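Local coordinates for ABC-type phosphate transport system, periplasmic component (Lactobacillus brevis, PDB 4ECF), which probably binds phosphate as the solute-binding component of the PstSACB ABC transporter, for phosphate import across the cytoplasmic membrane, at residues 90-96 against 112-118. Sequence-based numbering, arbitrary orientation.
Sequences KVGVKNL and WKEVGGA
Val91 sits over one face of the Trp112 indole. Its CB stands 3.6 Å from the centroid of the five-membered ring, 5° off the normal, a CH-pi contact. Val91 CG1 is anti to its carbonyl carbon (chi1 -52°), which carries it over NE1. Val93 meets the same indole obliquely, its CG2 3.7 Å from Trp112 CZ3. Leu96 CD2 comes to the ring edge near its plane and also packs 3.8 Å from Val115 CG2. The other methyl of Val93, CG1, sits 3.5 Å from Gly117 CA.

One hydrogen bond joins the backbones. Ala118 N gives it to Val91 O at 3.0 Å. Gly117 CA makes CA-H...O contacts with Val91 O and Gly92 O. Gly117 has no side chain, which allows this close approach.

Trp112 O takes bonds from both Val115 N and Gly117 N, which ties the turn together. Trp112 NE1 is bonded to Gly168 O, which, with the packing on the ring, helps hold the indole in place. Replacing the indole by an alanine removes the NE1 donor and is likely to open a gap beside Val91 and Val93.

Helix 98-105 closes over Leu96 and Trp112 through Ile104. The contact thus joins the loop and short strand 95-96 before that helix to the turn after it, at the periphery of a periplasmic-binding-protein fold.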
loop_
_atom_site.group_PDB
_atom_site.type_symbol
_atom_site.label_atom_id
_atom_site.label_comp_id
_atom_site.label_asym_id
_atom_site.label_seq_id
_atom_site.Cartn_x
_atom_site.Cartn_y
_atom_site.Cartn_z
ATOM N N LYS A 90 11.211 -10.461 17.810
ATOM C CA LYS A 90 12.263 -10.525 18.804
ATOM C C LYS A 90 13.253 -9.344 18.781
ATOM O O LYS A 90 14.254 -9.380 19.510
ATOM C CB LYS A 90 12.989 -11.879 18.707
ATOM C CG LYS A 90 12.065 -13.061 18.935
ATOM C CD LYS A 90 12.846 -14.356 19.138
ATOM C CE LYS A 90 12.014 -15.594 18.810
ATOM N NZ LYS A 90 10.790 -15.742 19.651
ATOM N N VAL A 91 12.990 -8.266 18.027
ATOM C CA VAL A 91 14.004 -7.181 17.958
ATOM C C VAL A 91 14.058 -6.337 19.241
ATOM O O VAL A 91 15.024 -5.594 19.445
ATOM C CB VAL A 91 13.895 -6.271 16.714
ATOM C CG1 VAL A 91 13.849 -7.100 15.423
ATOM C CG2 VAL A 91 12.726 -5.295 16.789
ATOM N N GLY A 92 13.022 -6.440 20.080
ATOM C CA GLY A 92 13.023 -5.779 21.391
ATOM C C GLY A 92 12.535 -4.334 21.427
ATOM O O GLY A 92 12.809 -3.641 22.405
ATOM N N VAL A 93 11.876 -3.872 20.358
ATOM C CA VAL A 93 11.267 -2.546 20.334
ATOM C C VAL A 93 9.915 -2.582 19.653
ATOM O O VAL A 93 9.634 -3.424 18.768
ATOM C CB VAL A 93 12.133 -1.463 19.652
ATOM C CG1 VAL A 93 13.558 -1.462 20.223
ATOM C CG2 VAL A 93 12.155 -1.689 18.167
ATOM N N LYS A 94 9.086 -1.637 20.069
ATOM C CA LYS A 94 7.739 -1.453 19.564
ATOM C C LYS A 94 7.478 -0.049 19.023
ATOM O O LYS A 94 6.392 0.222 18.500
ATOM C CB LYS A 94 6.724 -1.786 20.674
ATOM C CG LYS A 94 6.727 -3.268 21.032
ATOM C CD LYS A 94 5.509 -3.698 21.817
ATOM C CE LYS A 94 5.694 -5.137 22.293
ATOM N NZ LYS A 94 4.443 -5.931 22.144
ATOM N N ASN A 95 8.482 0.822 19.118
ATOM C CA ASN A 95 8.369 2.215 18.733
ATOM C C ASN A 95 9.725 2.698 18.262
ATOM O O ASN A 95 10.746 2.225 18.761
ATOM C CB ASN A 95 7.944 3.107 19.900
ATOM C CG ASN A 95 7.839 4.578 19.511
ATOM O OD1 ASN A 95 6.902 4.987 18.800
ATOM N ND2 ASN A 95 8.874 5.378 19.919
ATOM N N LEU A 96 9.701 3.596 17.278
ATOM C CA LEU A 96 10.889 4.393 16.875
ATOM C C LEU A 96 10.488 5.837 16.667
ATOM O O LEU A 96 9.341 6.114 16.298
ATOM C CB LEU A 96 11.489 3.863 15.561
ATOM C CG LEU A 96 12.107 2.471 15.594
ATOM C CD1 LEU A 96 12.409 2.030 14.149
ATOM C CD2 LEU A 96 13.346 2.324 16.449
ATOM N N TRP A 112 19.973 -3.140 16.887
ATOM C CA TRP A 112 18.800 -2.735 17.624
ATOM C C TRP A 112 19.089 -2.210 19.029
ATOM O O TRP A 112 18.324 -1.423 19.586
ATOM C CB TRP A 112 17.821 -3.905 17.712
ATOM C CG TRP A 112 17.167 -4.182 16.399
ATOM C CD1 TRP A 112 17.428 -5.214 15.515
ATOM C CD2 TRP A 112 16.140 -3.376 15.775
ATOM N NE1 TRP A 112 16.652 -5.112 14.403
ATOM C CE2 TRP A 112 15.841 -4.023 14.495
ATOM C CE3 TRP A 112 15.463 -2.232 16.127
ATOM C CZ2 TRP A 112 14.911 -3.505 13.623
ATOM C CZ3 TRP A 112 14.495 -1.729 15.247
ATOM C CH2 TRP A 112 14.240 -2.358 14.027
ATOM N N LYS A 113 20.223 -2.575 19.615
ATOM C CA LYS A 113 20.529 -2.071 20.935
ATOM C C LYS A 113 20.673 -0.542 20.953
ATOM O O LYS A 113 20.499 0.085 21.990
ATOM C CB LYS A 113 21.830 -2.709 21.462
ATOM C CG LYS A 113 22.145 -2.317 22.913
ATOM C CD LYS A 113 23.396 -3.009 23.425
ATOM C CE LYS A 113 23.732 -2.599 24.858
ATOM N NZ LYS A 113 24.998 -3.233 25.334
ATOM N N GLU A 114 21.002 0.035 19.801
ATOM C CA GLU A 114 21.191 1.466 19.662
ATOM C C GLU A 114 19.876 2.227 19.843
ATOM O O GLU A 114 19.895 3.441 20.081
ATOM C CB GLU A 114 21.775 1.803 18.289
ATOM C CG GLU A 114 23.166 1.212 18.072
ATOM C CD GLU A 114 23.728 1.544 16.702
ATOM O OE1 GLU A 114 24.026 2.734 16.487
ATOM O OE2 GLU A 114 23.873 0.634 15.831
ATOM N N VAL A 115 18.758 1.527 19.750
ATOM C CA VAL A 115 17.462 2.154 19.887
ATOM C C VAL A 115 16.672 1.492 21.029
ATOM O O VAL A 115 15.468 1.592 21.090
ATOM C CB VAL A 115 16.653 2.165 18.570
ATOM C CG1 VAL A 115 17.308 3.019 17.517
ATOM C CG2 VAL A 115 16.418 0.750 18.016
ATOM N N GLY A 116 17.388 0.856 21.954
ATOM C CA GLY A 116 16.795 0.282 23.173
ATOM C C GLY A 116 16.326 -1.153 23.042
ATOM O O GLY A 116 15.628 -1.662 23.921
ATOM N N GLY A 117 16.662 -1.802 21.929
ATOM C CA GLY A 117 16.244 -3.172 21.678
ATOM C C GLY A 117 17.322 -4.178 22.039
ATOM O O GLY A 117 18.250 -3.859 22.768
ATOM N N ALA A 118 17.160 -5.400 21.537
ATOM C CA ALA A 118 18.105 -6.503 21.794
ATOM C C ALA A 118 19.426 -6.217 21.106
ATOM O O ALA A 118 19.452 -5.509 20.115
ATOM C CB ALA A 118 17.517 -7.807 21.272
#